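Local coordinates for protein beta-mannosidase (Trichoderma harzianum, PDB 4CVU) that probably hydrolyses terminal beta-D-mannose residues from the non-reducing ends of beta-mannosides, as a glycoside hydrolase of family 2, at residues P54-L59 with A394-R398; I390-A394 with L708-W712; V399-N405 with W431-I435; T426-D430 with R474-H478. One frame throughout, in Å; residues are numbered along the deposited sequence.

Contact 1: residues P54-L59 with A394-R398; sequences PSQAHL and AFWPR
This is a mostly apolar contact between two domains. Residues 54-59 belong to the galactose-binding-like N-terminal domain. Residues 394-398 lie in the loop between strand 380-389 and helix 401-413 of the catalytic barrel. Leu59, at the start of helix 57-63, reaches between Phe395 and Arg398. Its CD2 sits 3.6 Å from CG of Phe395 and lies over one face of the Arg398 guanidinium, with CD of Arg398 3.7 Å away. Its other methyl, CD1, meets CB of Pro397. The arginine chain runs extended from CG to NE alongside the leucine, and both CD and the flat head touch it. NE pairs with Asp393 and NH1 with Glu69. His58 adds its CB, 3.5 Å from CE1 of Phe395. The two rings meet obliquely, their planes 34° apart.

Gln56 precedes the helix at the N-cap position. Its OE1 approaches the edge of the Phe395 ring, near the ring plane, and lies 3.2 Å from CD of Pro397. This buried oxygen has no hydrogen-bond partner in the model. NE2 donates to a water 3.1 Å away, and weakly to Asp113. The water donates to Ala394 O and accepts from Trp396 N. It thus ties the side chain to the backbone at the start of the 3-10 segment 396-398.

Phe206 also meets the Phe395 ring. Ser55 and Ala57 rest on strand 87-91, while Trp396 turns toward Thr426 and Glu194.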
# COMPACT_ATOMS: atom_id res chain seq x y z
N PRO A 54 -28.70 -0.62 4.69
CA PRO A 54 -28.13 -1.84 4.09
C PRO A 54 -26.59 -1.93 4.18
O PRO A 54 -25.91 -0.93 4.12
CB PRO A 54 -28.54 -1.74 2.62
CG PRO A 54 -29.49 -0.58 2.50
CD PRO A 54 -29.24 0.31 3.67
N SER A 55 -26.07 -3.14 4.34
CA SER A 55 -24.64 -3.42 4.27
C SER A 55 -24.35 -4.91 4.12
O SER A 55 -25.24 -5.72 4.03
CB SER A 55 -23.96 -2.94 5.55
OG SER A 55 -22.56 -2.84 5.37
N GLN A 56 -23.06 -5.25 4.12
CA GLN A 56 -22.60 -6.61 4.30
C GLN A 56 -21.44 -6.60 5.29
O GLN A 56 -20.77 -5.61 5.45
CB GLN A 56 -22.14 -7.18 2.96
CG GLN A 56 -23.26 -7.44 1.96
CD GLN A 56 -22.78 -7.43 0.51
OE1 GLN A 56 -21.85 -6.70 0.17
NE2 GLN A 56 -23.39 -8.26 -0.36
N ALA A 57 -21.20 -7.73 5.93
CA ALA A 57 -20.27 -7.81 7.05
C ALA A 57 -18.83 -7.35 6.73
O ALA A 57 -18.23 -6.65 7.55
CB ALA A 57 -20.27 -9.23 7.64
N HIS A 58 -18.30 -7.72 5.56
CA HIS A 58 -16.97 -7.20 5.13
C HIS A 58 -16.92 -5.67 5.24
O HIS A 58 -15.92 -5.10 5.73
CB HIS A 58 -16.63 -7.59 3.71
CG HIS A 58 -16.44 -9.05 3.53
ND1 HIS A 58 -17.50 -9.93 3.52
CD2 HIS A 58 -15.32 -9.78 3.35
CE1 HIS A 58 -17.02 -11.15 3.35
NE2 HIS A 58 -15.71 -11.08 3.25
N LEU A 59 -17.98 -5.01 4.81
CA LEU A 59 -17.96 -3.54 4.80
C LEU A 59 -18.01 -2.97 6.23
O LEU A 59 -17.35 -2.00 6.51
CB LEU A 59 -19.08 -2.94 3.93
CG LEU A 59 -19.12 -3.45 2.47
CD1 LEU A 59 -20.34 -2.86 1.77
CD2 LEU A 59 -17.81 -3.16 1.72
N ALA A 394 -17.46 -5.96 -5.48
CA ALA A 394 -17.79 -7.23 -4.85
C ALA A 394 -18.85 -7.04 -3.75
O ALA A 394 -19.46 -8.02 -3.30
CB ALA A 394 -16.54 -7.92 -4.33
N PHE A 395 -19.06 -5.79 -3.32
CA PHE A 395 -20.03 -5.46 -2.29
C PHE A 395 -21.05 -4.45 -2.81
O PHE A 395 -20.84 -3.24 -2.83
CB PHE A 395 -19.31 -4.95 -1.05
CG PHE A 395 -18.13 -5.79 -0.68
CD1 PHE A 395 -18.31 -7.02 -0.03
CD2 PHE A 395 -16.87 -5.41 -0.99
CE1 PHE A 395 -17.22 -7.80 0.30
CE2 PHE A 395 -15.79 -6.19 -0.68
CZ PHE A 395 -15.95 -7.40 -0.04
N TRP A 396 -22.18 -4.96 -3.24
CA TRP A 396 -23.20 -4.16 -3.91
C TRP A 396 -23.67 -2.97 -3.07
O TRP A 396 -23.84 -1.89 -3.60
CB TRP A 396 -24.40 -5.03 -4.34
CG TRP A 396 -24.23 -5.60 -5.75
CD1 TRP A 396 -23.86 -6.87 -6.08
CD2 TRP A 396 -24.37 -4.89 -6.97
NE1 TRP A 396 -23.78 -7.00 -7.46
CE2 TRP A 396 -24.11 -5.79 -8.02
CE3 TRP A 396 -24.73 -3.58 -7.28
CZ2 TRP A 396 -24.19 -5.43 -9.33
CZ3 TRP A 396 -24.81 -3.21 -8.58
CH2 TRP A 396 -24.55 -4.15 -9.61
N PRO A 397 -23.79 -3.15 -1.75
CA PRO A 397 -24.21 -1.98 -0.99
C PRO A 397 -23.38 -0.70 -1.17
O PRO A 397 -23.92 0.39 -1.02
CB PRO A 397 -24.16 -2.47 0.45
CG PRO A 397 -24.47 -3.92 0.34
CD PRO A 397 -23.70 -4.33 -0.89
N ARG A 398 -22.08 -0.80 -1.47
CA ARG A 398 -21.29 0.43 -1.55
C ARG A 398 -21.29 1.02 -2.95
O ARG A 398 -20.65 2.05 -3.21
CB ARG A 398 -19.85 0.22 -1.02
CG ARG A 398 -18.98 -0.75 -1.79
CD ARG A 398 -17.60 -0.79 -1.11
NE ARG A 398 -16.71 -1.76 -1.74
CZ ARG A 398 -15.42 -1.88 -1.43
NH1 ARG A 398 -14.89 -1.15 -0.46
NH2 ARG A 398 -14.67 -2.75 -2.06
O HOH W 1 -22.34 -7.94 -3.26

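Contact 2: residues I390-A394 with L708-W712; sequences IPPDA and LNDIW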
# COMPACT_ATOMS: atom_id res chain seq x y z
N ILE A 390 -20.41 -6.17 -15.92
CA ILE A 390 -20.27 -7.06 -14.78
C ILE A 390 -20.46 -6.22 -13.51
O ILE A 390 -20.47 -4.98 -13.57
CB ILE A 390 -18.92 -7.80 -14.76
CG1 ILE A 390 -17.77 -6.82 -14.58
CG2 ILE A 390 -18.74 -8.63 -16.04
CD1 ILE A 390 -16.65 -7.36 -13.73
N PRO A 391 -20.67 -6.86 -12.36
CA PRO A 391 -20.87 -6.03 -11.15
C PRO A 391 -19.67 -5.12 -10.92
O PRO A 391 -18.54 -5.59 -10.93
CB PRO A 391 -20.99 -7.06 -10.04
CG PRO A 391 -21.42 -8.31 -10.74
CD PRO A 391 -20.79 -8.31 -12.08
N PRO A 392 -19.91 -3.83 -10.69
CA PRO A 392 -18.77 -2.88 -10.44
C PRO A 392 -18.02 -3.09 -9.10
O PRO A 392 -16.93 -2.55 -8.94
CB PRO A 392 -19.46 -1.52 -10.42
CG PRO A 392 -20.83 -1.85 -9.88
CD PRO A 392 -21.20 -3.18 -10.51
N ASP A 393 -18.56 -3.90 -8.18
CA ASP A 393 -17.98 -4.04 -6.86
C ASP A 393 -18.30 -5.43 -6.36
O ASP A 393 -19.29 -6.04 -6.77
CB ASP A 393 -18.51 -2.93 -5.96
CG ASP A 393 -17.57 -2.58 -4.79
OD1 ASP A 393 -17.56 -3.31 -3.75
OD2 ASP A 393 -16.85 -1.53 -4.87
N ALA A 394 -17.46 -5.96 -5.48
CA ALA A 394 -17.79 -7.23 -4.85
C ALA A 394 -18.85 -7.04 -3.75
O ALA A 394 -19.46 -8.02 -3.30
CB ALA A 394 -16.54 -7.92 -4.33
N LEU A 708 -16.91 -4.59 -20.26
CA LEU A 708 -16.87 -3.16 -20.12
C LEU A 708 -15.93 -2.83 -19.00
O LEU A 708 -15.05 -1.98 -19.16
CB LEU A 708 -18.27 -2.59 -19.81
CG LEU A 708 -18.31 -1.12 -19.30
CD1 LEU A 708 -18.00 -0.15 -20.40
CD2 LEU A 708 -19.68 -0.79 -18.79
N ASN A 709 -16.14 -3.48 -17.86
CA ASN A 709 -15.68 -2.92 -16.59
C ASN A 709 -15.06 -3.93 -15.62
O ASN A 709 -15.23 -5.15 -15.81
CB ASN A 709 -16.84 -2.19 -15.91
CG ASN A 709 -17.96 -3.13 -15.49
OD1 ASN A 709 -18.44 -3.92 -16.29
ND2 ASN A 709 -18.37 -3.05 -14.23
N ASP A 710 -14.39 -3.42 -14.57
CA ASP A 710 -13.65 -4.23 -13.58
C ASP A 710 -14.31 -4.20 -12.20
O ASP A 710 -14.82 -3.16 -11.78
CB ASP A 710 -12.21 -3.74 -13.37
CG ASP A 710 -11.20 -4.36 -14.32
OD1 ASP A 710 -11.30 -5.55 -14.64
OD2 ASP A 710 -10.27 -3.62 -14.75
N ILE A 711 -14.26 -5.34 -11.51
CA ILE A 711 -14.74 -5.45 -10.13
C ILE A 711 -13.66 -5.16 -9.08
O ILE A 711 -13.98 -4.90 -7.91
CB ILE A 711 -15.31 -6.87 -9.90
CG1 ILE A 711 -16.32 -6.87 -8.80
CG2 ILE A 711 -14.22 -7.87 -9.62
CD1 ILE A 711 -17.03 -8.21 -8.62
N TRP A 712 -12.39 -5.17 -9.50
CA TRP A 712 -11.24 -4.86 -8.65
C TRP A 712 -9.99 -4.65 -9.51
O TRP A 712 -10.05 -4.73 -10.74
CB TRP A 712 -11.04 -5.95 -7.56
CG TRP A 712 -10.49 -7.26 -8.01
CD1 TRP A 712 -10.62 -7.84 -9.22
CD2 TRP A 712 -9.74 -8.19 -7.20
NE1 TRP A 712 -9.99 -9.06 -9.23
CE2 TRP A 712 -9.44 -9.29 -8.01
CE3 TRP A 712 -9.28 -8.17 -5.89
CZ2 TRP A 712 -8.70 -10.39 -7.54
CZ3 TRP A 712 -8.52 -9.28 -5.42
CH2 TRP A 712 -8.25 -10.37 -6.26
O HOH W 2 -14.67 -4.82 -5.44
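The carboxamide of Asn709 meets Ile390 along its edge. OD1 accepts from the backbone N of Ile390 at 3.0 Å, in the carbonyl plane and on a lone pair. ND2 donates to the backbone O of the same residue at 2.9 Å. That oxygen lies in the amide plane, but the donor stands 44° out of the Ile390 carbonyl plane. Both bonds are nearly straight. CA of Pro392 lies beyond ND2, also close to the amide plane. On one face the Ile390 side chain leans over the group, with CG1 3.4 Å from OD1. Two bonds to one residue fix the rotation of the amide and which way round it sits.

The segments are the loops that follow strands 380-389 and 702-705. These parallel strands lie side by side and close the (beta/alpha)8 barrel of the catalytic domain. The contact therefore joins the loops where the barrel seam is made, and it is buried.

Further along, Ile711 packs against the proline-containing loop 390-394. With chi1 at -155°, CG1 swings away from the backbone N and comes to 3.3 Å from O of Pro391. CD1 extends the branch past the Asp393 carbonyl to CB of Ala394. CD1 of Ile390 reaches CB of Ile711 at 4.1 Å. A water bridges the far end: it accepts from Ala394 N and donates to Ile711 O at 2.6 Å. The carboxylate of Asp393 turns to Arg403 and Tyr722.

Contact 3: residues V399-N405 with W431-I435; sequences VTSDRMN and WIYDI. With CD (cadmium ion), chain B; CD (cadmium ion), chain R.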
# COMPACT_ATOMS: atom_id res chain seq x y z
N VAL A 399 -22.00 0.38 -3.89
CA VAL A 399 -22.13 0.94 -5.19
C VAL A 399 -23.04 2.14 -5.21
O VAL A 399 -24.23 2.02 -4.94
CB VAL A 399 -22.65 -0.09 -6.17
CG1 VAL A 399 -22.90 0.56 -7.50
CG2 VAL A 399 -21.66 -1.20 -6.29
N THR A 400 -22.49 3.31 -5.56
CA THR A 400 -23.19 4.55 -5.51
C THR A 400 -23.71 5.04 -6.84
O THR A 400 -23.31 4.58 -7.96
CB THR A 400 -22.31 5.66 -4.94
OG1 THR A 400 -21.19 5.90 -5.82
CG2 THR A 400 -21.86 5.34 -3.54
N SER A 401 -24.65 5.96 -6.70
CA SER A 401 -25.21 6.72 -7.81
C SER A 401 -24.13 7.50 -8.60
O SER A 401 -24.07 7.44 -9.84
CB SER A 401 -26.29 7.64 -7.24
OG SER A 401 -26.74 8.55 -8.18
N ASP A 402 -23.25 8.18 -7.88
CA ASP A 402 -22.10 8.84 -8.51
C ASP A 402 -21.23 7.88 -9.29
O ASP A 402 -20.84 8.17 -10.41
CB ASP A 402 -21.24 9.53 -7.46
CG ASP A 402 -21.82 10.84 -6.99
OD1 ASP A 402 -22.81 11.34 -7.56
OD2 ASP A 402 -21.25 11.41 -6.02
N ARG A 403 -20.90 6.74 -8.68
CA ARG A 403 -20.06 5.75 -9.32
C ARG A 403 -20.73 5.24 -10.61
O ARG A 403 -20.07 5.05 -11.61
CB ARG A 403 -19.73 4.58 -8.39
CG ARG A 403 -18.54 4.82 -7.46
CD ARG A 403 -18.32 3.65 -6.49
NE ARG A 403 -17.85 2.48 -7.24
CZ ARG A 403 -17.61 1.27 -6.73
NH1 ARG A 403 -17.73 1.05 -5.45
NH2 ARG A 403 -17.16 0.29 -7.54
N MET A 404 -22.05 5.00 -10.57
CA MET A 404 -22.74 4.43 -11.73
C MET A 404 -23.03 5.52 -12.78
O MET A 404 -22.98 5.26 -13.97
CB MET A 404 -24.02 3.71 -11.32
CG MET A 404 -23.76 2.46 -10.50
SD MET A 404 -22.80 1.23 -11.41
CE MET A 404 -23.73 1.15 -12.95
N ASN A 405 -23.27 6.75 -12.33
CA ASN A 405 -23.36 7.85 -13.29
C ASN A 405 -22.05 8.07 -14.09
O ASN A 405 -22.11 8.18 -15.33
CB ASN A 405 -23.87 9.14 -12.60
CG ASN A 405 -25.41 9.19 -12.58
OD1 ASN A 405 -26.04 9.07 -13.61
ND2 ASN A 405 -25.99 9.36 -11.41
N TRP A 431 -32.89 1.81 -9.39
CA TRP A 431 -32.19 3.05 -9.62
C TRP A 431 -31.15 2.99 -10.76
O TRP A 431 -30.89 4.01 -11.38
CB TRP A 431 -31.60 3.63 -8.34
CG TRP A 431 -30.47 2.88 -7.72
CD1 TRP A 431 -30.54 1.91 -6.76
CD2 TRP A 431 -29.08 3.08 -7.99
NE1 TRP A 431 -29.28 1.48 -6.42
CE2 TRP A 431 -28.36 2.18 -7.16
CE3 TRP A 431 -28.36 3.92 -8.85
CZ2 TRP A 431 -26.96 2.11 -7.16
CZ3 TRP A 431 -26.98 3.85 -8.85
CH2 TRP A 431 -26.29 2.95 -8.00
N ILE A 432 -30.62 1.81 -11.06
CA ILE A 432 -29.64 1.67 -12.14
C ILE A 432 -30.34 1.59 -13.50
O ILE A 432 -29.87 2.20 -14.46
CB ILE A 432 -28.72 0.44 -11.92
CG1 ILE A 432 -27.86 0.65 -10.67
CG2 ILE A 432 -27.82 0.22 -13.13
CD1 ILE A 432 -26.94 -0.50 -10.33
N TYR A 433 -31.43 0.83 -13.60
CA TYR A 433 -32.28 0.84 -14.80
C TYR A 433 -32.81 2.26 -15.04
O TYR A 433 -32.96 2.66 -16.17
CB TYR A 433 -33.47 -0.14 -14.69
CG TYR A 433 -33.14 -1.59 -15.08
CD1 TYR A 433 -32.65 -2.50 -14.15
CD2 TYR A 433 -33.35 -2.05 -16.38
CE1 TYR A 433 -32.34 -3.82 -14.51
CE2 TYR A 433 -33.08 -3.37 -16.73
CZ TYR A 433 -32.57 -4.26 -15.79
OH TYR A 433 -32.28 -5.58 -16.12
N ASP A 434 -33.08 3.02 -13.99
CA ASP A 434 -33.49 4.42 -14.17
C ASP A 434 -32.49 5.24 -14.95
O ASP A 434 -32.88 6.06 -15.79
CB ASP A 434 -33.66 5.11 -12.81
CG ASP A 434 -34.94 4.74 -12.13
OD1 ASP A 434 -35.83 4.07 -12.74
OD2 ASP A 434 -35.04 5.13 -10.94
N ILE A 435 -31.22 5.04 -14.66
CA ILE A 435 -30.17 5.76 -15.32
C ILE A 435 -30.17 5.34 -16.80
O ILE A 435 -30.14 6.16 -17.72
CB ILE A 435 -28.82 5.45 -14.65
CG1 ILE A 435 -28.78 6.20 -13.29
CG2 ILE A 435 -27.67 5.94 -15.52
CD1 ILE A 435 -27.77 5.70 -12.32
CD CD B . -22.32 13.28 -5.50
CD CD R . -37.35 4.26 -10.60
O HOH W 3 -37.50 5.72 -9.05
O HOH W 4 -39.67 4.23 -11.69
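The rim of the Trp431 indole is pushed against backbone at the start of a helix. CH2 lies 3.4 Å from O of Thr400, which is near the ring plane at the edge. That oxygen already accepts from Met404 N in the first turn. CZ3 comes to 3.5 Å from CA of Ser401, and CZ2 approaches O of Val399. With chi1 at 69°, the indole reaches across to residues 399-401. Thr400 is the N-cap of this helix, and its OG1 accepts from Arg403 N.

Met404 supplies the apolar side. Its CG is 3.6 Å from CH2 of Trp431. The chain then bends at chi2 and chi3, bringing CE near CG2 of Ile432. Ile435 extends the interface with CD1, which meets CB of Met404 and the amide of Asn405. The OD1 of Asn405 bonds to Arg439.

Each helix also carries a cadmium ion away from the interface. Asp402 OD2 binds one at 2.2 Å. Asp434 chelates another with both oxygens, and Asp430 completes the protein ligands.

The axes of segments 401-405 and 431-435 approach to 10.8 Å and are inclined by 34°. Helices packed side by side with such an inclination are characteristic of neighbours around a (beta/alpha)8 barrel.

Contact 4: residues T426-D430 with R474-H478; sequences TYLPD and RLNHH. With CD (cadmium ion), chain S; CD (cadmium ion), chain R.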
# COMPACT_ATOMS: atom_id res chain seq x y z
N THR A 426 -26.04 -10.03 -10.73
CA THR A 426 -27.35 -9.89 -10.14
C THR A 426 -28.40 -9.15 -10.94
O THR A 426 -28.06 -8.50 -11.92
CB THR A 426 -27.18 -9.18 -8.79
OG1 THR A 426 -28.32 -9.44 -7.95
CG2 THR A 426 -27.03 -7.72 -8.96
N TYR A 427 -29.66 -9.19 -10.46
CA TYR A 427 -30.73 -8.31 -10.98
C TYR A 427 -30.48 -6.91 -10.48
O TYR A 427 -30.42 -6.68 -9.28
CB TYR A 427 -32.17 -8.79 -10.58
CG TYR A 427 -32.43 -10.23 -10.90
CD1 TYR A 427 -32.80 -10.63 -12.17
CD2 TYR A 427 -32.22 -11.22 -9.94
CE1 TYR A 427 -33.00 -11.97 -12.47
CE2 TYR A 427 -32.44 -12.55 -10.22
CZ TYR A 427 -32.80 -12.92 -11.50
OH TYR A 427 -32.96 -14.27 -11.76
N LEU A 428 -30.34 -5.95 -11.41
CA LEU A 428 -30.00 -4.60 -11.02
C LEU A 428 -31.13 -3.93 -10.28
O LEU A 428 -32.33 -4.12 -10.59
CB LEU A 428 -29.61 -3.73 -12.23
CG LEU A 428 -28.43 -4.21 -13.09
CD1 LEU A 428 -28.16 -3.20 -14.19
CD2 LEU A 428 -27.16 -4.43 -12.27
N PRO A 429 -30.77 -3.13 -9.29
CA PRO A 429 -31.79 -2.35 -8.60
C PRO A 429 -32.46 -1.33 -9.53
O PRO A 429 -31.85 -0.91 -10.51
CB PRO A 429 -30.99 -1.64 -7.49
CG PRO A 429 -29.78 -2.46 -7.30
CD PRO A 429 -29.46 -3.06 -8.64
N ASP A 430 -33.70 -0.96 -9.21
CA ASP A 430 -34.46 0.01 -9.98
C ASP A 430 -33.64 1.27 -10.34
O ASP A 430 -33.72 1.76 -11.47
CB ASP A 430 -35.78 0.42 -9.22
CG ASP A 430 -36.49 1.64 -9.86
OD1 ASP A 430 -36.93 1.62 -11.06
OD2 ASP A 430 -36.63 2.66 -9.15
N ARG A 474 -40.98 -6.61 -11.21
CA ARG A 474 -40.30 -5.39 -10.73
C ARG A 474 -39.74 -4.54 -11.87
O ARG A 474 -39.90 -3.32 -11.86
CB ARG A 474 -39.19 -5.74 -9.72
CG ARG A 474 -38.40 -4.55 -9.16
CD ARG A 474 -37.39 -4.94 -8.07
NE ARG A 474 -36.34 -5.81 -8.58
CZ ARG A 474 -35.22 -5.38 -9.17
NH1 ARG A 474 -34.97 -4.08 -9.30
NH2 ARG A 474 -34.34 -6.25 -9.63
N LEU A 475 -39.10 -5.20 -12.83
CA LEU A 475 -38.28 -4.53 -13.85
C LEU A 475 -39.01 -4.19 -15.14
O LEU A 475 -38.52 -3.37 -15.91
CB LEU A 475 -37.06 -5.38 -14.17
CG LEU A 475 -36.03 -5.43 -13.03
CD1 LEU A 475 -34.93 -6.44 -13.34
CD2 LEU A 475 -35.41 -4.07 -12.80
N ASN A 476 -40.21 -4.78 -15.33
CA ASN A 476 -40.89 -4.76 -16.62
C ASN A 476 -41.22 -3.37 -17.18
O ASN A 476 -41.29 -3.19 -18.38
CB ASN A 476 -42.20 -5.56 -16.56
CG ASN A 476 -42.71 -5.91 -17.93
OD1 ASN A 476 -42.08 -6.68 -18.65
ND2 ASN A 476 -43.80 -5.31 -18.32
N HIS A 477 -41.41 -2.40 -16.29
CA HIS A 477 -41.80 -1.06 -16.71
C HIS A 477 -40.68 -0.17 -17.23
O HIS A 477 -40.94 0.95 -17.67
CB HIS A 477 -42.42 -0.34 -15.52
CG HIS A 477 -41.44 0.06 -14.49
ND1 HIS A 477 -40.88 1.33 -14.45
CD2 HIS A 477 -40.88 -0.62 -13.46
CE1 HIS A 477 -40.04 1.41 -13.43
NE2 HIS A 477 -40.02 0.24 -12.83
N HIS A 478 -39.42 -0.62 -17.08
CA HIS A 478 -38.27 0.15 -17.53
C HIS A 478 -38.14 0.14 -19.03
O HIS A 478 -38.00 -0.94 -19.62
CB HIS A 478 -37.00 -0.40 -16.89
CG HIS A 478 -36.87 -0.07 -15.45
ND1 HIS A 478 -36.65 1.22 -15.01
CD2 HIS A 478 -36.96 -0.83 -14.34
CE1 HIS A 478 -36.57 1.23 -13.70
NE2 HIS A 478 -36.79 0.00 -13.26
CD CD S . -38.83 -0.09 -10.34
CD CD R . -37.35 4.26 -10.60
O HOH W 5 -37.20 -1.86 -10.79
O HOH W 3 -37.50 5.72 -9.05
O HOH W 4 -39.67 4.23 -11.69
O HOH W 6 -39.64 1.55 -8.38
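The carbonyl oxygen of Leu428 is gripped by both terminal nitrogens of Arg474. NH1 donates at 2.9 Å and NH2 at 3.1 Å, to the same atom. The oxygen lies in the guanidinium plane, but NH2 stands 49° above the Leu428 carbonyl plane and NH1 is tilted by only 18°. A bend at chi3 (64°) turns the arginine head across the loop. CB of Tyr427 also lies at the guanidinium edge, 3.5 Å from NH2. NH2 has a second partner, Asn471. The tyrosine hydroxyl is held by Glu467 and Gln448.

The other end of the contact is built on metal. OD1 of Asp430 lies 2.7 Å from each of two cadmium ions and bridges them. OD2 binds just one of these, at 2.3 Å, and the carboxylate chelates it with both oxygens; Asp434 is its other protein ligand. The second ion is bound by His477 NE2 at 2.8 Å and by two waters. One of these waters donates to O of Arg474, which links the metal to the backbone of that residue. His477 ND1 bonds to O of Arg345, which helps fix the ring.

The result is a carboxylate-bridged pair of cadmium ions between the start of helix 430-439 and the turn 475-478.

The segments of all four contacts except residues 54-59 belong to the catalytic barrel. Contacts 1 and 2 share Ala394 on the loop after strand 380-389, with centres 14 Å apart. Contact 1 docks that loop on the N-terminal domain, and contact 2 joins it to the loop after strand 702-705. Contact 3 follows on the next helix, and contacts 3 and 4 both lie inside the loop closed by contact 2; the salt bridge of Asp393 with Arg403 ties contacts 2 and 3. Contacts 3 and 4 cross along the chain and share one cadmium ion. Trp396 touches both contact 3 and contact 4. One continuous region thus connects domain interface, barrel seam and metal site.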